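Long-range contact in antitoxin VapB (Salmonella enterica subsp. enterica serovar Typhimurium str. LT2, PDB 6IFM), which neutralises the toxin VapC by forming a complex with it in a type II toxin-antitoxin system, and binds DNA: residues E[26-32]-E[41-46]. Numbering follows the deposited sequence.
Sequences VKHVEII and TPVGES
Around E30 and T41 the two segments run antiparallel, at the open end of the hairpin of strands 29-34 and 37-42. E30 and T41 are the hydrogen-bonded pair: E30 N donates to T41 O (2.7 Å) and T41 N to E30 O (3.2 Å). V29 lies nearest P42, CA to CA 4.4 Å; proline's ring-held phi of -76° fits the extended backbone here. P42 to E45 then form a type II turn, closed by E45 N to P42 O (3.3 Å). G44, at phi/psi 99/-8, takes its third position, where a CB would clash with the preceding carbonyl oxygen.

E30 is the central side chain. With chi1 m and chi2 near 148°, it reaches over the turn, its CG lying 3.8 Å from V43 CG1, and its OE1 accepts weak hydrogen bonds from G44 N and S46 OG, both at 3.2 Å. Chi1 m turns the S46 hydroxyl to this carboxylate. I32 (chi1 m) brings CD1 to 3.9 Å from S46 OG, while V26, chi1 t, sets CG1 3.6 Å from P42 CB, an apolar contact. T41 OG1 instead forms a hydrogen bond with S37 OG of the second VapB subunit, and E45 forms a salt bridge to its R36. V29 and E30 also pair with a strand of that subunit, continuing the sheet between chains, as in the intertwined dimer of the SpoVT-AbrB DNA-binding fold.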
ATOM      1  N   VAL E  26      25.836  19.172 -24.146  1.00 41.37           N
ATOM      2  CA  VAL E  26      24.775  18.417 -23.491  1.00 36.82           C
ATOM      3  C   VAL E  26      23.752  18.065 -24.567  1.00 39.56           C
ATOM      4  O   VAL E  26      23.097  18.962 -25.118  1.00 40.97           O
ATOM      5  CB  VAL E  26      24.121  19.219 -22.356  1.00 37.31           C
ATOM      6  CG1 VAL E  26      23.137  18.361 -21.570  1.00 34.20           C
ATOM      7  CG2 VAL E  26      25.174  19.806 -21.419  1.00 36.36           C
ATOM      8  N   LYS E  27      23.599  16.770 -24.874  1.00 43.18           N
ATOM      9  CA  LYS E  27      22.797  16.353 -26.031  1.00 41.52           C
ATOM     10  C   LYS E  27      21.752  15.279 -25.747  1.00 40.65           C
ATOM     11  O   LYS E  27      20.847  15.103 -26.577  1.00 34.37           O
ATOM     12  CB  LYS E  27      23.713  15.868 -27.162  1.00 40.89           C
ATOM     13  CG  LYS E  27      24.389  17.002 -27.913  1.00 46.35           C
ATOM     14  CD  LYS E  27      23.377  18.064 -28.337  1.00 50.11           C
ATOM     15  CE  LYS E  27      24.028  19.225 -29.078  1.00 54.21           C
ATOM     16  NZ  LYS E  27      23.097  20.386 -29.149  1.00 60.85           N
ATOM     17  N   HIS E  28      21.882  14.515 -24.659  1.00 37.82           N
ATOM     18  CA  HIS E  28      20.754  13.859 -24.000  1.00 33.78           C
ATOM     19  C   HIS E  28      21.181  13.563 -22.571  1.00 34.53           C
ATOM     20  O   HIS E  28      22.372  13.604 -22.243  1.00 31.56           O
ATOM     21  CB  HIS E  28      20.250  12.608 -24.738  1.00 36.28           C
ATOM     22  CG  HIS E  28      21.234  11.478 -24.820  1.00 45.11           C
ATOM     23  ND1 HIS E  28      22.603  11.660 -24.852  1.00 47.49           N
ATOM     24  CD2 HIS E  28      21.031  10.142 -24.903  1.00 47.12           C
ATOM     25  CE1 HIS E  28      23.199  10.482 -24.939  1.00 47.91           C
ATOM     26  NE2 HIS E  28      22.266   9.544 -24.971  1.00 45.39           N
ATOM     27  N   VAL E  29      20.189  13.287 -21.717  1.00 30.82           N
ATOM     28  CA  VAL E  29      20.240  13.651 -20.304  1.00 25.42           C
ATOM     29  C   VAL E  29      19.652  12.553 -19.419  1.00 26.10           C
ATOM     30  O   VAL E  29      19.100  11.563 -19.893  1.00 25.44           O
ATOM     31  CB  VAL E  29      19.484  14.971 -20.066  1.00 27.17           C
ATOM     32  CG1 VAL E  29      20.160  16.131 -20.786  1.00 23.99           C
ATOM     33  CG2 VAL E  29      18.039  14.807 -20.527  1.00 22.95           C
ATOM     34  N   GLU E  30      19.768  12.761 -18.106  1.00 24.81           N
ATOM     35  CA  GLU E  30      19.113  11.975 -17.069  1.00 20.63           C
ATOM     36  C   GLU E  30      17.987  12.785 -16.426  1.00 20.73           C
ATOM     37  O   GLU E  30      17.904  14.005 -16.582  1.00 19.56           O
ATOM     38  CB  GLU E  30      20.125  11.518 -16.005  1.00 21.41           C
ATOM     39  CG  GLU E  30      21.260  10.634 -16.538  1.00 22.50           C
ATOM     40  CD  GLU E  30      22.578  10.824 -15.788  1.00 28.15           C
ATOM     41  OE1 GLU E  30      23.000  11.987 -15.613  1.00 27.66           O
ATOM     42  OE2 GLU E  30      23.207   9.814 -15.386  1.00 31.21           O
ATOM     43  N   ILE E  31      17.123  12.096 -15.675  1.00 21.71           N
ATOM     44  CA  ILE E  31      15.965  12.729 -15.036  1.00 19.04           C
ATOM     45  C   ILE E  31      15.546  11.908 -13.817  1.00 17.57           C
ATOM     46  O   ILE E  31      15.537  10.679 -13.853  1.00 17.29           O
ATOM     47  CB  ILE E  31      14.811  12.897 -16.051  1.00 17.26           C
ATOM     48  CG1 ILE E  31      13.646  13.672 -15.434  1.00 18.93           C
ATOM     49  CG2 ILE E  31      14.356  11.556 -16.537  1.00 19.59           C
ATOM     50  CD1 ILE E  31      12.725  14.300 -16.470  1.00 17.84           C
ATOM     51  N   ILE E  32      15.201  12.604 -12.731  1.00 18.70           N
ATOM     52  CA  ILE E  32      14.944  11.981 -11.426  1.00 16.91           C
ATOM     53  C   ILE E  32      13.855  12.757 -10.711  1.00 16.98           C
ATOM     54  O   ILE E  32      13.885  13.989 -10.667  1.00 18.02           O
ATOM     55  CB  ILE E  32      16.188  11.949 -10.509  1.00 16.70           C
ATOM     56  CG1 ILE E  32      17.453  11.497 -11.245  1.00 16.22           C
ATOM     57  CG2 ILE E  32      15.916  11.091  -9.292  1.00 13.97           C
ATOM     58  CD1 ILE E  32      18.216  12.623 -11.825  1.00 17.89           C
ATOM     59  N   THR E  41      19.365  16.406 -15.153  1.00 18.73           N
ATOM     60  CA  THR E  41      20.803  16.430 -15.123  1.00 20.56           C
ATOM     61  C   THR E  41      21.385  15.887 -16.421  1.00 22.54           C
ATOM     62  O   THR E  41      20.769  15.035 -17.073  1.00 22.29           O
ATOM     63  CB  THR E  41      21.304  15.584 -13.957  1.00 20.89           C
ATOM     64  OG1 THR E  41      20.760  16.094 -12.739  1.00 18.99           O
ATOM     65  CG2 THR E  41      22.759  15.682 -13.891  1.00 23.60           C
ATOM     66  N   PRO E  42      22.523  16.412 -16.863  1.00 23.88           N
ATOM     67  CA  PRO E  42      23.255  15.751 -17.949  1.00 23.66           C
ATOM     68  C   PRO E  42      23.989  14.517 -17.419  1.00 25.09           C
ATOM     69  O   PRO E  42      24.154  14.336 -16.210  1.00 24.44           O
ATOM     70  CB  PRO E  42      24.201  16.841 -18.465  1.00 25.85           C
ATOM     71  CG  PRO E  42      24.227  17.923 -17.378  1.00 27.28           C
ATOM     72  CD  PRO E  42      22.930  17.813 -16.649  1.00 22.16           C
ATOM     73  N   VAL E  43      24.365  13.615 -18.336  1.00 25.61           N
ATOM     74  CA  VAL E  43      24.821  12.293 -17.905  1.00 24.28           C
ATOM     75  C   VAL E  43      26.120  12.394 -17.121  1.00 25.12           C
ATOM     76  O   VAL E  43      27.059  13.106 -17.512  1.00 24.65           O
ATOM     77  CB  VAL E  43      24.987  11.320 -19.085  1.00 25.22           C
ATOM     78  CG1 VAL E  43      23.649  10.731 -19.478  1.00 23.10           C
ATOM     79  CG2 VAL E  43      25.706  11.994 -20.265  1.00 27.36           C
ATOM     80  N   GLY E  44      26.181  11.652 -16.010  1.00 22.74           N
ATOM     81  CA  GLY E  44      27.349  11.604 -15.152  1.00 21.99           C
ATOM     82  C   GLY E  44      27.258  12.490 -13.934  1.00 19.62           C
ATOM     83  O   GLY E  44      28.117  12.385 -13.048  1.00 15.29           O
ATOM     84  N   GLU E  45      26.216  13.336 -13.850  1.00 20.92           N
ATOM     85  CA  GLU E  45      26.123  14.409 -12.862  1.00 21.28           C
ATOM     86  C   GLU E  45      24.857  14.399 -11.998  1.00 19.13           C
ATOM     87  O   GLU E  45      24.474  15.444 -11.465  1.00 17.77           O
ATOM     88  CB  GLU E  45      26.296  15.759 -13.552  1.00 20.17           C
ATOM     89  CG  GLU E  45      27.601  15.841 -14.320  1.00 22.43           C
ATOM     90  CD  GLU E  45      27.558  16.726 -15.536  1.00 25.07           C
ATOM     91  OE1 GLU E  45      28.294  17.736 -15.519  1.00 27.21           O
ATOM     92  OE2 GLU E  45      26.808  16.439 -16.507  1.00 21.09           O
ATOM     93  N   SER E  46      24.180  13.265 -11.827  1.00 18.80           N
ATOM     94  CA  SER E  46      22.912  13.331 -11.102  1.00 21.77           C
ATOM     95  C   SER E  46      23.113  13.692  -9.631  1.00 18.23           C
ATOM     96  O   SER E  46      22.244  14.324  -9.027  1.00 16.76           O
ATOM     97  CB  SER E  46      22.152  12.016 -11.238  1.00 18.45           C
ATOM     98  OG  SER E  46      21.952  11.709 -12.617  1.00 22.12           O
TER